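Local coordinates for putative peptidase (Bacteroides fragilis, PDB 5DYN), which is a clostripain-family cysteine protease that cleaves and thereby activates the Bacteroides fragilis toxin, at the interface of chains A and B. Sequence-based numbering; all coordinates share one arbitrary frame. Chains: chain A, Putative peptidase; chain B, Putative peptidase.

The interface of chains A and B. Residues chain A 92, 95-96, 99-100, 113, 115; chain B 15, 17-19, 21-22.
Helix 92-105 and strand 110-116 of chain A form an apolar seat for helix 12-18 of chain B and the loop that follows it. The two chains belong to a clostripain-family protease, and the contact probably holds together two pieces of one catalytic unit.

A:Lys96 lies along the end of the chain B helix. Its CG stands anti to the carbonyl carbon (chi1 -87°) and the chain runs on fully extended, so that its methylenes do the packing. CB faces CG2 of B:Val21, CG of A:Lys96 rests against the backbone of B:Ala18, 3.7 Å from its CA, and CD passes CG1 of B:Val21. CE of A:Lys96 then arrives 3.3 Å from the carbonyl O of B:Ala17, whereas the amine NZ stays 4.0 Å from that oxygen, too far for a hydrogen bond. B:Val21 crosses this chain at about a right angle, its CG2 in the crowded position between backbone N and carbonyl carbon and turned towards the turn of helix joining A:Lys96 to A:Ser100.

Almost one helical turn on, A:Ile99 sends its branches separate ways: CG2 lies 3.6 Å from CA of B:Ala22, while CD1 meets CD2 of B:Leu19. CD2 of B:Leu19 also touches SD of A:Met113 and lies in plane at the edge of the A:Phe115 ring, 3.7 Å from CZ. A:Met95, bent at chi3 (-81°), brings SD to 3.6 Å from CD1 of B:Leu15, crossing obliquely. Within chain A, the hydroxyl OG of A:Ser100 donates to O of A:Lys96 at 3.0 Å, from 41° above the carbonyl plane.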
loop_
_atom_site.group_PDB
_atom_site.type_symbol
_atom_site.label_atom_id
_atom_site.label_comp_id
_atom_site.label_asym_id
_atom_site.label_seq_id
_atom_site.Cartn_x
_atom_site.Cartn_y
_atom_site.Cartn_z
ATOM N N ALA A 92 11.219 -9.670 -9.452
ATOM C CA ALA A 92 10.003 -10.477 -9.413
ATOM C C ALA A 92 10.293 -11.951 -9.163
ATOM O O ALA A 92 9.635 -12.591 -8.342
ATOM C CB ALA A 92 9.218 -10.309 -10.707
ATOM N N MET A 95 11.242 -12.558 -5.635
ATOM C CA MET A 95 10.039 -12.510 -4.812
ATOM C C MET A 95 9.206 -13.776 -4.999
ATOM O O MET A 95 8.664 -14.313 -4.035
ATOM C CB MET A 95 9.204 -11.270 -5.142
ATOM C CG MET A 95 7.870 -11.219 -4.420
ATOM S SD MET A 95 7.009 -9.644 -4.591
ATOM C CE MET A 95 7.856 -8.663 -3.359
ATOM N N LYS A 96 9.116 -14.245 -6.241
ATOM C CA LYS A 96 8.412 -15.484 -6.561
ATOM C C LYS A 96 8.958 -16.660 -5.764
ATOM O O LYS A 96 8.196 -17.417 -5.162
ATOM C CB LYS A 96 8.512 -15.796 -8.054
ATOM C CG LYS A 96 7.452 -15.148 -8.917
ATOM C CD LYS A 96 7.627 -15.578 -10.361
ATOM C CE LYS A 96 6.679 -14.842 -11.288
ATOM N NZ LYS A 96 6.891 -15.239 -12.710
ATOM N N ILE A 99 8.052 -16.228 -2.071
ATOM C CA ILE A 99 6.619 -16.472 -1.924
ATOM C C ILE A 99 6.303 -17.966 -1.997
ATOM O O ILE A 99 5.575 -18.496 -1.153
ATOM C CB ILE A 99 5.804 -15.736 -3.003
ATOM C CG1 ILE A 99 5.833 -14.226 -2.769
ATOM C CG2 ILE A 99 4.368 -16.212 -2.995
ATOM C CD1 ILE A 99 5.081 -13.444 -3.828
ATOM N N SER A 100 6.859 -18.630 -3.009
ATOM C CA SER A 100 6.672 -20.064 -3.201
ATOM C C SER A 100 7.134 -20.857 -1.987
ATOM O O SER A 100 6.394 -21.690 -1.470
ATOM C CB SER A 100 7.417 -20.544 -4.445
ATOM O OG SER A 100 6.792 -20.073 -5.624
ATOM N N MET A 113 -0.323 -11.112 3.030
ATOM C CA MET A 113 1.048 -10.699 2.773
ATOM C C MET A 113 1.255 -9.235 3.133
ATOM O O MET A 113 0.404 -8.383 2.860
ATOM C CB MET A 113 1.434 -10.947 1.312
ATOM C CG MET A 113 2.942 -10.994 1.093
ATOM S SD MET A 113 3.448 -11.387 -0.591
ATOM C CE MET A 113 2.454 -12.834 -0.910
ATOM N N PHE A 115 3.826 -5.904 2.787
ATOM C CA PHE A 115 4.850 -5.344 1.919
ATOM C C PHE A 115 5.560 -4.186 2.609
ATOM O O PHE A 115 4.979 -3.124 2.834
ATOM C CB PHE A 115 4.227 -4.908 0.596
ATOM C CG PHE A 115 3.629 -6.044 -0.184
ATOM C CD1 PHE A 115 2.325 -6.456 0.053
ATOM C CD2 PHE A 115 4.376 -6.714 -1.138
ATOM C CE1 PHE A 115 1.775 -7.508 -0.658
ATOM C CE2 PHE A 115 3.829 -7.766 -1.853
ATOM C CZ PHE A 115 2.529 -8.161 -1.612
ATOM N N LEU B 15 5.506 -6.663 -9.883
ATOM C CA LEU B 15 4.978 -7.097 -8.592
ATOM C C LEU B 15 3.777 -8.015 -8.790
ATOM O O LEU B 15 3.684 -9.071 -8.161
ATOM C CB LEU B 15 4.588 -5.895 -7.728
ATOM C CG LEU B 15 3.808 -6.178 -6.440
ATOM C CD1 LEU B 15 4.544 -7.167 -5.541
ATOM C CD2 LEU B 15 3.530 -4.884 -5.686
ATOM N N ALA B 17 3.075 -9.778 -11.466
ATOM C CA ALA B 17 3.578 -11.018 -12.046
ATOM C C ALA B 17 4.101 -11.946 -10.953
ATOM O O ALA B 17 3.878 -13.155 -10.994
ATOM C CB ALA B 17 4.668 -10.727 -13.068
ATOM N N ALA B 18 4.779 -11.365 -9.969
ATOM C CA ALA B 18 5.351 -12.126 -8.866
ATOM C C ALA B 18 4.279 -12.732 -7.963
ATOM O O ALA B 18 4.419 -13.862 -7.494
ATOM C CB ALA B 18 6.286 -11.245 -8.051
ATOM N N LEU B 19 3.210 -11.983 -7.719
ATOM C CA LEU B 19 2.163 -12.426 -6.802
ATOM C C LEU B 19 1.267 -13.510 -7.404
ATOM O O LEU B 19 0.329 -13.977 -6.756
ATOM C CB LEU B 19 1.311 -11.235 -6.356
ATOM C CG LEU B 19 1.995 -10.242 -5.413
ATOM C CD1 LEU B 19 1.090 -9.056 -5.109
ATOM C CD2 LEU B 19 2.418 -10.937 -4.128
ATOM N N VAL B 21 2.273 -16.520 -8.168
ATOM C CA VAL B 21 2.622 -17.784 -7.529
ATOM C C VAL B 21 2.097 -17.809 -6.100
ATOM O O VAL B 21 2.105 -18.846 -5.440
ATOM C CB VAL B 21 4.146 -18.031 -7.523
ATOM C CG1 VAL B 21 4.683 -18.050 -8.944
ATOM C CG2 VAL B 21 4.860 -16.980 -6.688
ATOM N N ALA B 22 1.635 -16.657 -5.625
ATOM C CA ALA B 22 1.041 -16.570 -4.300
ATOM C C ALA B 22 -0.364 -17.142 -4.323
ATOM O O ALA B 22 -1.052 -17.054 -5.337
ATOM C CB ALA B 22 1.019 -15.124 -3.814
#